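Local coordinates for protein enoyl-CoA hydratase (Mycobacterium smegmatis, PDB 3PE8) that probably catalyses the reversible addition of water to the double bond of 2-enoyl-CoA thioesters, and carries a bound zinc ion, at residues A[22-27]-A[35-40]; A[65-70]-A[108-113]; A[117-122]-A[163-168]; A[123-128]-A[172-177]; A[142-147]-A[155-160]. All blocks are in the same frame, centred on the assembly; numbering follows the deposited sequence. Where two conformers were deposited one is given.

How the contacts relate
The five contacts run from one side of the crotonase fold to the other. Contacts 1 and 5, with centres about 25 Å apart, lie on opposite sides of the chain's centre. Contact 2, only about 5 Å from that centre, touches all four others and brings in helix 106-113, which carries the zinc ligand Glu109. Contacts 1 and 3 both reach the six-stranded sheet. Contacts 3 and 4, about 5 Å apart between centres, share the small sheet, and their segments interleave along the chain. The helical pair of contact 5 is nested inside the loops these two close. Contacts 1 and 2 close before contacts 3 to 5 open, with contact 2 central among them.

Contact 1. Residues A[22-27]-A[35-40]; sequences LTLNRP and AELRST
Leu37 reaches out from the first turn of helix 35-50 and lays its two methyls against two different residues of the segment 22-27. The tighter half is with Arg26: Leu37 CD2 rests on the aliphatic part of the arginine, 3.9 Å from Arg26 CD and 4.1 Å from Arg26 CG, the two side chains sliding past one another in opposite directions. The other methyl, CD1, meets Leu24 CD2 at 4.2 Å, and here both partners are buried. Leu37 can serve both because its CG stands opposite the backbone N (chi1 179°), which carries the branch across to the strand end. This is the first joint of a beta-alpha-beta unit, in which strand 19-24 leads through a ten-residue loop into helix 35-50 and then to the neighbouring parallel strand 56-61; Leu24 also touches Phe41 further along the same helix. Toward the outside the contact opens up. The Arg26 chain bends at chi3 (70°) and carries its guanidinium beyond Leu37, where NH1 forms a salt bridge with Asp71 and a hydrogen bond to the carbonyl O of Ala32. Glu36, exposed on the helix, keeps its OE1 6.1 Å from Arg26 NE; the opposite charges are not in contact at that separation, and any attraction is probably modest.

Contact 2. Residues A[65-70]-A[108-113]; sequences VFCAGL and LELALY. With ZN (zinc ion), chain C.
Phe66, Leu110 and Cys67 bury the most surface where the loop 65-70 faces helix 106-113. The Phe66 ring presents its edge to Leu110, with CE2 4.5 Å from Leu110 CB and close to the ring plane; the same CE2 lies 4.4 Å from Ala111 CB, one residue on. A chi1 of 170° sets the ring opposite the backbone N and extends it toward the helix. Next along the loop, Cys67 SG packs on Leu110 CD1 at 4.4 Å. That sulfur also accepts a long hydrogen bond from Gly69 N, with an N-H...S angle of 154°, which helps to hold the turn. On the adjacent flank of the helix Glu109 OE2 binds the zinc ion at 2.0 Å; His129 and two waters complete the site, while Glu109 OE1 is fixed by the backbone N-H groups of Trp138 and Leu140. As in other crotonase-fold enzymes, this loop and the beginning of the helix probably supply the backbone N-H groups of the oxyanion hole. Around the contact, strand 95-99 offers Ile99 to both Phe66 and Ala111, strand 102-104 bonds the Cys67 backbone, and helix 140-148 packs against Leu108 and Leu112.

Contact 3. Residues A[117-122]-A[163-168]; sequences LIASEN and LSAQDA
The methyl of Ala165 overlaps the backbone where strand 116-120 runs out: its CB lies 3.3 Å from Ser120 O and 3.8 Å from Glu121 O. On the strand itself the same CB meets Ala119 CB at 4.3 Å. With only one carbon on each side, the first turn of helix 165-171 can settle close to the strand, and the Glu121 and Ala165 CA atoms come within 5.8 Å of each other. Where the backbones do not meet directly, water 3 bridges them, donating to Glu121 O at 2.9 Å and accepting from Ala165 N at 3.0 Å. It thus satisfies an N-H in the first turn of the helix, which has no carbonyl of a preceding turn to bond. Two sheets of the crotonase fold are joined here, since strand 116-120 belongs to the large six-stranded sheet, whereas the helix follows directly on strand 163-164 of the small three-stranded one. The helix start is formed by Ser164 as N-cap. With chi1 at 72° its hydroxyl sits between the backbone N and the carbonyl carbon, turned forward over the first turn, and OG accepts from Asp167 N at 3.0 Å. A second serine shapes the other segment: Ser120 OG accepts from Asn122 N at 3.0 Å, an ST turn that bends the chain after the strand, and the same hydroxyl is hydrogen-bonded to His180 ND1. Beside Ala165 packs Val177 of strand 177-178, while Ile118 packs against Arg155 of a neighbouring subunit.

Contact 4. Residues A[123-128]-A[172-177]; sequences AKFADT and GLVTEV
Phe125 projects from strand 124-126 straight at Leu173 and Val174, which belong to the loop after helix 165-171. Its CB only approaches, 4.3 Å from Leu173 CD2. One atom further on, CG comes to 3.8 Å from that same methyl, and both ortho carbons lie within about 4 Å of it. The meta carbon CE2 is still 4.1 Å from Leu173 CD2. The methyl therefore sits over the middle of one face of the ring, 3.9 Å from the centroid and 13° off the normal, a nearly axial CH-pi contact. Beyond this the ring passes on to the next residue: the tip atom CZ touches Val174 CG1 at 3.8 Å, from an oblique direction. Two torsions make the meeting possible. Phe125 keeps its ring beside the backbone N and opposite the carbonyl carbon (chi1 -59°), while Leu173 has its CG opposite the backbone N (chi1 179°), so the two side chains run at each other from opposite directions and close ring face to methyl. Just before Leu173, Gly172 takes a positive phi and ends helix 165-171 in a Schellman motif, reversing the chain so that Leu173 and Val174 turn inward. The contact is wholly apolar and buried. Strand 124-126 is the middle strand of the small sheet, between 102-104 and 163-164, and from it Phe125 reaches to Ala103 on the first of these and to Ala168 on helix 165-171. Leu173 also packs on helix 140-148, and Val174 on Leu117 and Ala119 of strand 116-120.

Contact 5. Residues A[142-147]-A[155-160]; sequences VRLPQK and RMSLTG
Leu144 is the residue of helix 140-148 that reaches Met156 and Ser157 on helix 150-159. Before it, Val142 faces helix 199-234 and Arg143 lies along Leu112 and Tyr113 of helix 106-113. Leu144 points across to the second helix, its CG opposite the backbone N (chi1 -171°), and divides its methyls: CD1 lies 4.2 Å from Met156 SD, and CD2 lies 4.1 Å from Ser157 OG. Met156 comes at it obliquely, its chain bent at chi3 (69°). At Pro145 the helix kinks, since the proline N has no hydrogen to give to the turn before; its ring packs on Ala153 and on Tyr209 of a neighbouring subunit. Gln146 bonds to Asp213 and Lys147 to the carbonyl O of Leu112, so these polar ends are used elsewhere. Two successive helices are not locked together by polar bonds here: the contact itself is dispersion between a branched methyl pair, a thioether and the flank of a hydroxyl. That hydroxyl is engaged with Asp127 OD2 and with Tyr209 OH of the neighbouring subunit. Because Asp127 OD1 in turn bonds His129, a zinc ligand, Leu144 packs beside a polar chain that leads to the metal.

Contact 1. Residues A[22-27]-A[35-40]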
# COMPACT_ATOMS: atom_id res chain seq x y z
N LEU A 22 -12.86 23.65 -23.54
CA LEU A 22 -14.21 23.35 -23.06
C LEU A 22 -14.51 24.42 -22.02
O LEU A 22 -13.81 24.53 -21.00
CB LEU A 22 -14.22 21.97 -22.40
CG LEU A 22 -13.79 20.79 -23.29
CD1 LEU A 22 -13.80 19.49 -22.48
CD2 LEU A 22 -14.69 20.69 -24.55
N THR A 23 -15.51 25.25 -22.33
CA THR A 23 -15.87 26.38 -21.45
C THR A 23 -17.21 26.09 -20.80
O THR A 23 -18.22 26.06 -21.49
CB THR A 23 -15.91 27.70 -22.23
OG1 THR A 23 -14.63 27.93 -22.88
CG2 THR A 23 -16.26 28.87 -21.27
N LEU A 24 -17.21 25.88 -19.48
CA LEU A 24 -18.45 25.75 -18.70
C LEU A 24 -19.27 27.02 -18.91
O LEU A 24 -18.74 28.11 -18.75
CB LEU A 24 -18.15 25.57 -17.21
CG LEU A 24 -17.17 24.46 -16.81
CD1 LEU A 24 -16.94 24.57 -15.30
CD2 LEU A 24 -17.68 23.06 -17.18
N ASN A 25 -20.52 26.90 -19.33
CA ASN A 25 -21.26 28.05 -19.83
C ASN A 25 -22.67 28.17 -19.22
O ASN A 25 -23.69 28.21 -19.94
CB ASN A 25 -21.33 28.04 -21.38
CG ASN A 25 -21.78 29.37 -21.95
OD1 ASN A 25 -21.39 30.44 -21.44
ND2 ASN A 25 -22.63 29.32 -22.98
N ARG A 26 -22.71 28.22 -17.89
CA ARG A 26 -23.94 28.57 -17.19
C ARG A 26 -23.62 29.71 -16.24
O ARG A 26 -23.83 29.59 -15.03
CB ARG A 26 -24.55 27.38 -16.43
CG ARG A 26 -24.89 26.16 -17.29
CD ARG A 26 -25.46 25.07 -16.44
NE ARG A 26 -26.80 25.42 -15.95
CZ ARG A 26 -27.22 25.42 -14.69
NH1 ARG A 26 -26.42 25.09 -13.67
NH2 ARG A 26 -28.49 25.72 -14.44
N PRO A 27 -23.16 30.85 -16.78
CA PRO A 27 -22.73 31.91 -15.86
C PRO A 27 -23.88 32.47 -15.03
O PRO A 27 -23.66 32.95 -13.91
CB PRO A 27 -22.13 32.97 -16.79
CG PRO A 27 -22.68 32.67 -18.14
CD PRO A 27 -22.85 31.19 -18.18
N ALA A 35 -27.25 18.48 -13.88
CA ALA A 35 -27.20 17.17 -14.53
C ALA A 35 -26.82 17.28 -15.99
O ALA A 35 -25.99 16.52 -16.47
CB ALA A 35 -28.59 16.43 -14.36
N GLU A 36 -27.44 18.22 -16.70
CA GLU A 36 -27.12 18.44 -18.11
C GLU A 36 -25.66 18.84 -18.33
O GLU A 36 -25.00 18.30 -19.21
CB GLU A 36 -28.05 19.49 -18.73
CG GLU A 36 -27.84 19.68 -20.24
CD GLU A 36 -28.57 20.89 -20.82
OE1 GLU A 36 -29.22 21.64 -20.05
OE2 GLU A 36 -28.46 21.08 -22.06
N LEU A 37 -25.16 19.78 -17.53
CA LEU A 37 -23.77 20.21 -17.73
C LEU A 37 -22.81 19.09 -17.37
O LEU A 37 -21.82 18.86 -18.08
CB LEU A 37 -23.48 21.48 -16.95
CG LEU A 37 -22.05 22.02 -17.06
CD1 LEU A 37 -21.56 22.14 -18.54
CD2 LEU A 37 -21.99 23.38 -16.33
N ARG A 38 -23.09 18.33 -16.31
CA ARG A 38 -22.22 17.20 -15.97
C ARG A 38 -22.14 16.20 -17.12
O ARG A 38 -21.06 15.83 -17.58
CB ARG A 38 -22.70 16.52 -14.68
CG ARG A 38 -22.50 17.31 -13.43
CD ARG A 38 -22.88 16.53 -12.12
NE ARG A 38 -24.18 15.83 -12.07
CZ ARG A 38 -25.31 16.29 -11.53
NH1 ARG A 38 -25.39 17.50 -11.00
NH2 ARG A 38 -26.41 15.53 -11.53
N SER A 39 -23.30 15.80 -17.63
CA SER A 39 -23.39 14.85 -18.74
C SER A 39 -22.59 15.34 -19.94
O SER A 39 -21.80 14.60 -20.56
CB SER A 39 -24.84 14.67 -19.16
OG SER A 39 -24.94 13.76 -20.26
N THR A 40 -22.86 16.60 -20.30
CA THR A 40 -22.25 17.21 -21.48
C THR A 40 -20.73 17.35 -21.31
O THR A 40 -19.96 17.05 -22.23
CB THR A 40 -22.92 18.59 -21.78
OG1 THR A 40 -24.33 18.40 -21.98
CG2 THR A 40 -22.33 19.21 -23.04

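Contact 2. Residues A[65-70]-A[108-113]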
# COMPACT_ATOMS: atom_id res chain seq x y z
N VAL A 65 -17.00 33.41 -12.64
CA VAL A 65 -16.81 32.29 -11.71
C VAL A 65 -16.28 31.11 -12.53
O VAL A 65 -16.69 30.94 -13.67
CB VAL A 65 -18.12 31.97 -10.99
CG1 VAL A 65 -18.00 30.66 -10.19
CG2 VAL A 65 -18.55 33.13 -10.08
N PHE A 66 -15.35 30.32 -12.01
CA PHE A 66 -14.94 29.08 -12.69
C PHE A 66 -16.06 28.05 -12.57
O PHE A 66 -16.67 27.67 -13.58
CB PHE A 66 -13.60 28.53 -12.17
CG PHE A 66 -13.29 27.16 -12.68
CD1 PHE A 66 -12.83 26.98 -13.98
CD2 PHE A 66 -13.41 26.05 -11.87
CE1 PHE A 66 -12.54 25.73 -14.47
CE2 PHE A 66 -13.07 24.78 -12.34
CZ PHE A 66 -12.67 24.62 -13.65
N CYS A 67 -16.39 27.66 -11.34
CA CYS A 67 -17.46 26.68 -11.07
C CYS A 67 -17.80 26.70 -9.59
O CYS A 67 -16.91 26.46 -8.76
CB CYS A 67 -17.02 25.27 -11.49
SG CYS A 67 -18.28 24.03 -11.20
N ALA A 68 -19.07 27.00 -9.27
CA ALA A 68 -19.54 27.09 -7.87
C ALA A 68 -19.87 25.75 -7.26
O ALA A 68 -20.24 25.73 -6.09
CB ALA A 68 -20.78 28.01 -7.80
N GLY A 69 -19.78 24.65 -8.03
CA GLY A 69 -20.05 23.30 -7.52
C GLY A 69 -21.30 22.68 -8.13
O GLY A 69 -21.82 23.16 -9.11
N LEU A 70 -21.78 21.62 -7.50
CA LEU A 70 -22.98 20.94 -7.98
C LEU A 70 -24.16 21.88 -7.87
O LEU A 70 -24.21 22.74 -6.96
CB LEU A 70 -23.20 19.66 -7.15
CG LEU A 70 -22.65 18.37 -7.75
CD1 LEU A 70 -21.22 18.44 -8.29
CD2 LEU A 70 -22.78 17.25 -6.65
N LEU A 108 -14.06 22.92 -7.13
CA LEU A 108 -12.68 22.68 -6.68
C LEU A 108 -12.29 21.24 -7.02
O LEU A 108 -11.17 21.01 -7.48
CB LEU A 108 -12.53 22.97 -5.18
CG LEU A 108 -11.22 22.63 -4.49
CD1 LEU A 108 -10.03 23.28 -5.21
CD2 LEU A 108 -11.29 23.08 -2.99
N GLU A 109 -13.22 20.29 -6.86
CA GLU A 109 -12.95 18.91 -7.28
C GLU A 109 -12.68 18.83 -8.79
O GLU A 109 -11.75 18.14 -9.21
CB GLU A 109 -14.08 17.98 -6.87
CG GLU A 109 -14.05 17.72 -5.34
CD GLU A 109 -15.25 16.99 -4.77
OE1 GLU A 109 -15.06 15.92 -4.17
OE2 GLU A 109 -16.36 17.54 -4.92
N LEU A 110 -13.44 19.58 -9.60
CA LEU A 110 -13.12 19.64 -11.04
C LEU A 110 -11.71 20.15 -11.29
O LEU A 110 -10.94 19.57 -12.07
CB LEU A 110 -14.12 20.48 -11.83
CG LEU A 110 -15.45 19.94 -12.27
CD1 LEU A 110 -16.01 20.93 -13.32
CD2 LEU A 110 -15.41 18.52 -12.86
N ALA A 111 -11.32 21.21 -10.59
CA ALA A 111 -9.98 21.75 -10.73
C ALA A 111 -8.92 20.73 -10.35
O ALA A 111 -7.90 20.62 -11.00
CB ALA A 111 -9.81 23.07 -9.92
N LEU A 112 -9.17 20.00 -9.25
CA LEU A 112 -8.26 18.99 -8.73
C LEU A 112 -8.06 17.79 -9.68
O LEU A 112 -7.06 17.10 -9.57
CB LEU A 112 -8.73 18.51 -7.34
CG LEU A 112 -8.56 19.54 -6.23
CD1 LEU A 112 -9.37 19.11 -4.96
CD2 LEU A 112 -7.11 19.78 -5.85
N TYR A 113 -9.02 17.53 -10.56
CA TYR A 113 -8.87 16.49 -11.57
C TYR A 113 -7.90 16.88 -12.70
O TYR A 113 -7.37 16.01 -13.38
CB TYR A 113 -10.20 16.17 -12.26
CG TYR A 113 -11.12 15.23 -11.54
CD1 TYR A 113 -10.79 13.92 -11.34
CD2 TYR A 113 -12.35 15.67 -11.10
CE1 TYR A 113 -11.65 13.04 -10.71
CE2 TYR A 113 -13.23 14.80 -10.46
CZ TYR A 113 -12.87 13.50 -10.26
OH TYR A 113 -13.76 12.65 -9.62
ZN ZN C . -18.14 17.32 -3.94
O HOH W 1 -19.66 18.85 -4.58
O HOH W 2 -18.89 15.59 -4.02

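Contact 3. Residues A[117-122]-A[163-168]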
# COMPACT_ATOMS: atom_id res chain seq x y z
N LEU A 117 -2.80 23.23 -13.55
CA LEU A 117 -3.65 24.41 -13.35
C LEU A 117 -2.85 25.69 -13.55
O LEU A 117 -1.68 25.80 -13.10
CB LEU A 117 -4.25 24.43 -11.95
CG LEU A 117 -5.23 23.32 -11.57
CD1 LEU A 117 -5.84 23.53 -10.18
CD2 LEU A 117 -6.37 23.24 -12.62
N ILE A 118 -3.49 26.66 -14.20
CA ILE A 118 -3.04 28.03 -14.28
C ILE A 118 -4.19 28.89 -13.78
O ILE A 118 -5.33 28.61 -14.06
CB ILE A 118 -2.71 28.41 -15.73
CG1 ILE A 118 -1.59 27.51 -16.28
CG2 ILE A 118 -2.33 29.91 -15.82
CD1 ILE A 118 -1.47 27.57 -17.84
N ALA A 119 -3.89 29.93 -13.00
CA ALA A 119 -4.92 30.75 -12.38
C ALA A 119 -4.84 32.20 -12.80
O ALA A 119 -3.77 32.74 -12.90
CB ALA A 119 -4.82 30.71 -10.85
N SER A 120 -6.00 32.80 -13.00
CA SER A 120 -6.13 34.25 -12.98
C SER A 120 -5.83 34.78 -11.57
O SER A 120 -6.06 34.09 -10.55
CB SER A 120 -7.58 34.60 -13.38
OG SER A 120 -7.83 35.95 -13.20
N GLU A 121 -5.39 36.04 -11.52
CA GLU A 121 -5.24 36.78 -10.28
C GLU A 121 -6.58 36.77 -9.50
O GLU A 121 -6.59 36.87 -8.28
CB GLU A 121 -4.80 38.22 -10.58
CG GLU A 121 -5.85 39.01 -11.41
CD GLU A 121 -5.31 40.24 -12.13
OE1 GLU A 121 -4.27 40.81 -11.67
OE2 GLU A 121 -5.91 40.65 -13.16
N ASN A 122 -7.68 36.64 -10.24
CA ASN A 122 -9.05 36.55 -9.70
C ASN A 122 -9.51 35.19 -9.24
O ASN A 122 -10.61 35.03 -8.67
CB ASN A 122 -10.03 37.05 -10.77
CG ASN A 122 -9.82 38.51 -11.05
OD1 ASN A 122 -9.26 39.24 -10.21
ND2 ASN A 122 -10.27 38.97 -12.22
N LEU A 163 -9.16 30.43 -0.48
CA LEU A 163 -7.72 30.46 -0.74
C LEU A 163 -7.51 31.33 -1.98
O LEU A 163 -8.07 31.05 -3.04
CB LEU A 163 -7.19 29.06 -0.99
CG LEU A 163 -5.69 28.92 -1.16
CD1 LEU A 163 -4.94 29.13 0.16
CD2 LEU A 163 -5.34 27.58 -1.85
N SER A 164 -6.68 32.36 -1.85
CA SER A 164 -6.36 33.24 -2.95
C SER A 164 -5.51 32.59 -4.00
O SER A 164 -4.85 31.57 -3.76
CB SER A 164 -5.63 34.48 -2.42
OG SER A 164 -4.29 34.18 -2.01
N ALA A 165 -5.47 33.22 -5.17
CA ALA A 165 -4.62 32.72 -6.25
C ALA A 165 -3.14 32.71 -5.85
O ALA A 165 -2.44 31.74 -6.17
CB ALA A 165 -4.82 33.53 -7.56
N GLN A 166 -2.68 33.77 -5.19
CA GLN A 166 -1.27 33.84 -4.79
C GLN A 166 -0.94 32.77 -3.77
O GLN A 166 0.14 32.17 -3.83
CB GLN A 166 -0.89 35.23 -4.31
CG GLN A 166 -0.75 36.18 -5.50
CD GLN A 166 0.43 35.84 -6.50
OE1 GLN A 166 1.51 35.32 -6.11
NE2 GLN A 166 0.22 36.15 -7.78
N ASP A 167 -1.85 32.55 -2.83
CA ASP A 167 -1.62 31.49 -1.84
C ASP A 167 -1.69 30.12 -2.47
O ASP A 167 -0.92 29.21 -2.07
CB ASP A 167 -2.57 31.63 -0.63
CG ASP A 167 -2.18 32.81 0.32
OD1 ASP A 167 -1.09 33.44 0.14
OD2 ASP A 167 -2.97 33.12 1.25
N ALA A 168 -2.54 29.94 -3.49
CA ALA A 168 -2.62 28.69 -4.25
C ALA A 168 -1.30 28.41 -4.96
O ALA A 168 -0.81 27.27 -4.97
CB ALA A 168 -3.80 28.71 -5.28
O HOH W 3 -7.23 35.61 -5.75

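Contact 4. Residues A[123-128]-A[172-177]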
# COMPACT_ATOMS: atom_id res chain seq x y z
N ALA A 123 -8.71 34.17 -9.49
CA ALA A 123 -9.10 32.83 -9.05
C ALA A 123 -9.09 32.76 -7.54
O ALA A 123 -8.29 33.41 -6.87
CB ALA A 123 -8.16 31.82 -9.60
N LYS A 124 -10.00 31.97 -7.01
CA LYS A 124 -9.97 31.63 -5.57
C LYS A 124 -10.58 30.28 -5.41
O LYS A 124 -11.32 29.82 -6.28
CB LYS A 124 -10.69 32.66 -4.70
CG LYS A 124 -12.02 33.06 -5.16
CD LYS A 124 -12.49 34.32 -4.41
CE LYS A 124 -13.91 34.66 -4.81
NZ LYS A 124 -14.35 35.94 -4.20
N PHE A 125 -10.25 29.60 -4.32
CA PHE A 125 -10.58 28.18 -4.17
C PHE A 125 -11.18 27.98 -2.78
O PHE A 125 -10.69 28.53 -1.81
CB PHE A 125 -9.31 27.34 -4.29
CG PHE A 125 -8.58 27.52 -5.58
CD1 PHE A 125 -7.65 28.55 -5.77
CD2 PHE A 125 -8.86 26.67 -6.64
CE1 PHE A 125 -6.99 28.66 -7.00
CE2 PHE A 125 -8.22 26.82 -7.85
CZ PHE A 125 -7.32 27.81 -8.02
N ALA A 126 -12.26 27.22 -2.71
CA ALA A 126 -12.89 26.93 -1.41
C ALA A 126 -13.59 25.61 -1.38
O ALA A 126 -14.06 25.12 -2.41
CB ALA A 126 -13.88 28.09 -1.00
N ASP A 127 -13.65 25.03 -0.18
CA ASP A 127 -14.39 23.81 0.08
C ASP A 127 -15.48 24.12 1.07
O ASP A 127 -15.20 24.39 2.25
CB ASP A 127 -13.48 22.73 0.64
CG ASP A 127 -14.23 21.47 0.97
OD1 ASP A 127 -15.35 21.33 0.46
OD2 ASP A 127 -13.78 20.64 1.78
N THR A 128 -16.73 24.10 0.63
CA THR A 128 -17.84 24.35 1.52
C THR A 128 -18.64 23.09 1.92
O THR A 128 -19.73 23.23 2.50
CB THR A 128 -18.79 25.38 0.94
OG1 THR A 128 -19.45 24.86 -0.23
CG2 THR A 128 -18.02 26.66 0.63
N GLY A 172 1.35 25.27 -4.13
CA GLY A 172 1.53 24.27 -5.19
C GLY A 172 0.27 23.78 -5.87
O GLY A 172 0.31 22.85 -6.68
N LEU A 173 -0.86 24.40 -5.56
CA LEU A 173 -2.10 24.01 -6.17
C LEU A 173 -2.17 24.42 -7.64
O LEU A 173 -2.82 23.73 -8.42
CB LEU A 173 -3.30 24.58 -5.39
CG LEU A 173 -4.69 24.29 -5.90
CD1 LEU A 173 -5.05 22.80 -5.99
CD2 LEU A 173 -5.76 25.03 -5.03
N VAL A 174 -1.55 25.54 -7.98
CA VAL A 174 -1.48 26.02 -9.35
C VAL A 174 -0.02 26.23 -9.71
O VAL A 174 0.86 26.44 -8.84
CB VAL A 174 -2.29 27.31 -9.62
CG1 VAL A 174 -3.75 27.10 -9.20
CG2 VAL A 174 -1.67 28.54 -8.90
N THR A 175 0.25 26.17 -11.01
CA THR A 175 1.62 26.32 -11.51
C THR A 175 2.04 27.77 -11.84
O THR A 175 3.25 28.10 -11.95
CB THR A 175 1.88 25.48 -12.76
OG1 THR A 175 1.07 25.92 -13.87
CG2 THR A 175 1.68 23.96 -12.49
N GLU A 176 1.04 28.63 -12.01
CA GLU A 176 1.24 29.97 -12.55
C GLU A 176 0.01 30.81 -12.25
O GLU A 176 -1.11 30.30 -12.29
CB GLU A 176 1.47 29.85 -14.07
CG GLU A 176 1.85 31.10 -14.77
CD GLU A 176 2.15 30.91 -16.26
OE1 GLU A 176 1.91 29.81 -16.85
OE2 GLU A 176 2.58 31.92 -16.89
N VAL A 177 0.24 32.08 -11.94
CA VAL A 177 -0.81 33.08 -11.75
C VAL A 177 -0.50 34.22 -12.71
O VAL A 177 0.63 34.74 -12.74
CB VAL A 177 -0.88 33.63 -10.32
CG1 VAL A 177 -1.91 34.74 -10.25
CG2 VAL A 177 -1.24 32.48 -9.37

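Contact 5. Residues A[142-147]-A[155-160]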
# COMPACT_ATOMS: atom_id res chain seq x y z
N VAL A 142 -8.98 13.46 -0.85
CA VAL A 142 -7.75 12.81 -1.27
C VAL A 142 -6.84 13.81 -2.00
O VAL A 142 -5.67 13.96 -1.66
CB VAL A 142 -8.02 11.61 -2.16
CG1 VAL A 142 -6.72 10.94 -2.60
CG2 VAL A 142 -8.95 10.64 -1.36
N ARG A 143 -7.41 14.49 -3.00
CA ARG A 143 -6.59 15.33 -3.85
C ARG A 143 -6.26 16.70 -3.27
O ARG A 143 -5.24 17.28 -3.66
CB ARG A 143 -7.22 15.49 -5.24
CG ARG A 143 -7.40 14.18 -5.98
CD ARG A 143 -7.70 14.35 -7.48
NE ARG A 143 -7.83 13.02 -8.05
CZ ARG A 143 -8.97 12.32 -8.13
NH1 ARG A 143 -10.14 12.87 -7.84
NH2 ARG A 143 -8.92 11.05 -8.54
N LEU A 144 -7.09 17.24 -2.40
CA LEU A 144 -6.76 18.57 -1.81
C LEU A 144 -5.52 18.48 -0.95
O LEU A 144 -4.56 19.21 -1.19
CB LEU A 144 -7.96 19.22 -1.14
CG LEU A 144 -7.73 20.67 -0.72
CD1 LEU A 144 -7.40 21.60 -1.90
CD2 LEU A 144 -8.93 21.14 0.08
N PRO A 145 -5.42 17.52 -0.01
CA PRO A 145 -4.09 17.43 0.70
C PRO A 145 -2.92 17.10 -0.23
O PRO A 145 -1.82 17.60 -0.03
CB PRO A 145 -4.29 16.32 1.73
CG PRO A 145 -5.72 16.01 1.71
CD PRO A 145 -6.40 16.56 0.53
N GLN A 146 -3.17 16.28 -1.24
CA GLN A 146 -2.15 15.93 -2.23
C GLN A 146 -1.57 17.16 -2.94
O GLN A 146 -0.35 17.20 -3.22
CB GLN A 146 -2.73 14.95 -3.25
CG GLN A 146 -1.82 14.51 -4.31
CD GLN A 146 -2.49 13.67 -5.37
OE1 GLN A 146 -3.60 13.99 -5.81
NE2 GLN A 146 -1.83 12.58 -5.78
N LYS A 147 -2.43 18.12 -3.26
CA LYS A 147 -2.05 19.25 -4.14
C LYS A 147 -1.84 20.59 -3.44
O LYS A 147 -1.19 21.48 -4.02
CB LYS A 147 -3.03 19.31 -5.32
CG LYS A 147 -3.00 18.03 -6.13
CD LYS A 147 -3.77 18.09 -7.46
CE LYS A 147 -3.69 16.82 -8.22
NZ LYS A 147 -4.25 16.95 -9.62
N ARG A 155 -7.35 23.19 6.86
CA ARG A 155 -7.81 24.54 7.14
C ARG A 155 -8.93 24.92 6.15
O ARG A 155 -9.96 25.46 6.57
CB ARG A 155 -6.64 25.54 7.10
CG ARG A 155 -7.04 26.96 7.45
CD ARG A 155 -5.83 27.86 7.53
NE ARG A 155 -6.28 29.25 7.56
CZ ARG A 155 -5.62 30.26 8.11
NH1 ARG A 155 -4.47 30.10 8.74
NH2 ARG A 155 -6.18 31.46 8.08
N MET A 156 -8.72 24.71 4.85
CA MET A 156 -9.75 25.00 3.86
C MET A 156 -11.07 24.29 4.15
O MET A 156 -12.15 24.90 4.18
CB MET A 156 -9.26 24.63 2.46
CG MET A 156 -8.21 25.57 1.94
SD MET A 156 -7.51 25.13 0.35
CE MET A 156 -8.94 25.43 -0.72
N SER A 157 -11.00 22.99 4.35
CA SER A 157 -12.22 22.18 4.52
C SER A 157 -12.99 22.49 5.79
O SER A 157 -14.22 22.46 5.81
CB SER A 157 -11.89 20.71 4.48
OG SER A 157 -11.49 20.33 3.18
N LEU A 158 -12.27 22.82 6.86
CA LEU A 158 -12.93 23.03 8.13
C LEU A 158 -13.43 24.48 8.31
O LEU A 158 -14.40 24.70 9.03
CB LEU A 158 -12.02 22.62 9.28
CG LEU A 158 -11.52 21.18 9.16
CD1 LEU A 158 -10.52 20.91 10.30
CD2 LEU A 158 -12.71 20.15 9.04
N THR A 159 -12.76 25.45 7.67
CA THR A 159 -13.19 26.86 7.72
C THR A 159 -14.20 27.22 6.65
O THR A 159 -15.08 28.05 6.90
CB THR A 159 -12.02 27.87 7.64
OG1 THR A 159 -11.41 27.78 6.34
CG2 THR A 159 -10.97 27.70 8.79
N GLY A 160 -14.05 26.64 5.46
CA GLY A 160 -14.78 27.05 4.28
C GLY A 160 -14.30 28.33 3.64
O GLY A 160 -14.95 28.85 2.72